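Local coordinates for acyl carrier protein (Thermotoga maritima MSB8, PDB 6LVU) that probably carries the growing acyl chain during fatty acid biosynthesis, on a phosphopantetheine arm that is absent from this apo form, at residues F54-D59 with Y75-L80. Sequence-based numbering, arbitrary orientation.
Sequences FGVKVD and YIEKKL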
loop_
_atom_site.group_PDB
_atom_site.type_symbol
_atom_site.label_atom_id
_atom_site.label_comp_id
_atom_site.label_asym_id
_atom_site.label_seq_id
_atom_site.Cartn_x
_atom_site.Cartn_y
_atom_site.Cartn_z
ATOM N N PHE A 54 2.517 8.833 6.364
ATOM C CA PHE A 54 3.955 9.047 6.339
ATOM C C PHE A 54 4.337 10.465 5.957
ATOM O O PHE A 54 5.534 10.777 5.910
ATOM C CB PHE A 54 4.623 8.065 5.377
ATOM C CG PHE A 54 4.376 6.629 5.714
ATOM C CD1 PHE A 54 5.117 5.999 6.686
ATOM C CD2 PHE A 54 3.388 5.918 5.062
ATOM C CE1 PHE A 54 4.882 4.674 7.001
ATOM C CE2 PHE A 54 3.150 4.597 5.365
ATOM C CZ PHE A 54 3.894 3.972 6.339
ATOM N N GLY A 55 3.369 11.307 5.619
ATOM C CA GLY A 55 3.684 12.672 5.233
ATOM C C GLY A 55 4.422 12.753 3.920
ATOM O O GLY A 55 5.406 13.494 3.811
ATOM N N VAL A 56 3.997 11.968 2.931
ATOM C CA VAL A 56 4.530 12.013 1.578
ATOM C C VAL A 56 3.336 12.166 0.666
ATOM O O VAL A 56 2.193 12.060 1.100
ATOM C CB VAL A 56 5.328 10.750 1.201
ATOM C CG1 VAL A 56 6.586 10.617 2.063
ATOM C CG2 VAL A 56 4.449 9.520 1.344
ATOM N N LYS A 57 3.594 12.356 -0.620
ATOM C CA LYS A 57 2.489 12.258 -1.555
ATOM C C LYS A 57 2.970 11.665 -2.863
ATOM O O LYS A 57 4.164 11.626 -3.168
ATOM C CB LYS A 57 1.799 13.620 -1.796
ATOM C CG LYS A 57 0.608 13.886 -0.841
ATOM C CD LYS A 57 -0.475 14.806 -1.432
ATOM C CE LYS A 57 -1.018 14.313 -2.782
ATOM N NZ LYS A 57 -2.259 13.464 -2.679
ATOM N N VAL A 58 2.005 11.191 -3.633
ATOM C CA VAL A 58 2.281 10.360 -4.784
ATOM C C VAL A 58 1.678 11.068 -5.985
ATOM O O VAL A 58 0.781 11.908 -5.861
ATOM C CB VAL A 58 1.689 8.948 -4.646
ATOM C CG1 VAL A 58 2.042 8.334 -3.294
ATOM C CG2 VAL A 58 0.206 8.981 -4.917
ATOM N N ASP A 59 2.214 10.751 -7.152
ATOM C CA ASP A 59 1.645 11.238 -8.391
ATOM C C ASP A 59 0.480 10.337 -8.789
ATOM O O ASP A 59 0.478 9.135 -8.501
ATOM C CB ASP A 59 2.726 11.255 -9.474
ATOM C CG ASP A 59 2.344 12.081 -10.684
ATOM O OD1 ASP A 59 1.233 12.659 -10.711
ATOM O OD2 ASP A 59 3.177 12.155 -11.613
ATOM N N TYR A 75 7.637 2.832 -3.031
ATOM C CA TYR A 75 7.315 4.204 -3.379
ATOM C C TYR A 75 7.388 5.106 -2.149
ATOM O O TYR A 75 7.950 6.204 -2.212
ATOM C CB TYR A 75 5.947 4.265 -4.051
ATOM C CG TYR A 75 5.692 5.560 -4.772
ATOM C CD1 TYR A 75 5.894 5.666 -6.143
ATOM C CD2 TYR A 75 5.258 6.690 -4.083
ATOM C CE1 TYR A 75 5.667 6.866 -6.809
ATOM C CE2 TYR A 75 5.030 7.893 -4.742
ATOM C CZ TYR A 75 5.233 7.973 -6.101
ATOM O OH TYR A 75 4.997 9.175 -6.743
ATOM N N ILE A 76 6.864 4.644 -1.008
ATOM C CA ILE A 76 6.964 5.429 0.220
ATOM C C ILE A 76 8.418 5.599 0.631
ATOM O O ILE A 76 8.848 6.703 0.999
ATOM C CB ILE A 76 6.137 4.785 1.349
ATOM C CG1 ILE A 76 4.656 4.785 0.986
ATOM C CG2 ILE A 76 6.289 5.574 2.608
ATOM C CD1 ILE A 76 3.818 3.954 1.909
ATOM N N GLU A 77 9.202 4.513 0.560
ATOM C CA GLU A 77 10.574 4.563 1.034
ATOM C C GLU A 77 11.411 5.550 0.234
ATOM O O GLU A 77 12.290 6.211 0.795
ATOM C CB GLU A 77 11.204 3.168 0.984
ATOM C CG GLU A 77 12.587 3.132 1.597
ATOM C CD GLU A 77 13.210 1.746 1.552
ATOM O OE1 GLU A 77 14.163 1.507 2.331
ATOM O OE2 GLU A 77 12.758 0.904 0.733
ATOM N N LYS A 78 11.143 5.689 -1.061
ATOM C CA LYS A 78 11.925 6.628 -1.862
ATOM C C LYS A 78 11.558 8.080 -1.559
ATOM O O LYS A 78 12.430 8.953 -1.578
ATOM C CB LYS A 78 11.743 6.333 -3.352
ATOM C CG LYS A 78 12.425 7.358 -4.261
ATOM C CD LYS A 78 12.779 6.790 -5.631
ATOM C CE LYS A 78 11.569 6.188 -6.322
ATOM N NZ LYS A 78 10.764 7.220 -7.034
ATOM N N LYS A 79 10.304 8.357 -1.226
ATOM C CA LYS A 79 9.952 9.732 -0.881
ATOM C C LYS A 79 10.463 10.143 0.492
ATOM O O LYS A 79 10.378 11.320 0.844
ATOM C CB LYS A 79 8.431 9.928 -0.942
ATOM C CG LYS A 79 7.892 10.325 -2.320
ATOM C CD LYS A 79 7.465 9.141 -3.163
ATOM C CE LYS A 79 7.160 9.584 -4.595
ATOM N NZ LYS A 79 8.226 10.475 -5.167
ATOM N N LEU A 80 10.983 9.212 1.278
ATOM C CA LEU A 80 11.573 9.543 2.566
ATOM C C LEU A 80 12.671 8.562 2.939
ATOM O O LEU A 80 13.780 8.650 2.400
ATOM C CB LEU A 80 10.505 9.632 3.657
ATOM C CG LEU A 80 9.338 8.669 3.896
ATOM C CD1 LEU A 80 9.718 7.344 4.498
ATOM C CD2 LEU A 80 8.419 9.407 4.855
#
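A chi1 of -164° sets the Tyr75 ring opposite its own backbone N and swings it out toward Val58, while Phe54, its CG anti to the carbonyl carbon (chi1 -58°), turns its ring to Ile76. In the acyl carrier protein helical bundle, the extended loop after helix 42-54 here runs along the last turns of helix 69-79. Ile76 CG2 lies over one face of the Phe54 ring, 4.0 Å from its centroid, in a CH-pi contact offset toward the rim, and Ile76 CD1 meets Phe54 CE2 at 3.6 Å. Ile76 also touches Ile7, Val11 and Phe50, which continues this contact into the bundle core. Farther along, Val56 CG1 fits between Lys79 CB and Leu80 CD2, each 3.6 Å away. Val58 CG1 approaches Tyr75 CE2 obliquely at 3.3 Å, and Glu51 of helix 42-54 receives the Val58 amide and pairs with Lys57 NZ. A phenylalanine in place of Tyr75 would probably leave the Asp59 amide and the Asp62 carboxylate without their shared hydroxyl partner. Tyr75 OH, also hydrogen-bonded to Asp62 OD2, accepts a hydrogen bond from Asp59 N, 3.2 Å long and nearly straight at 164°.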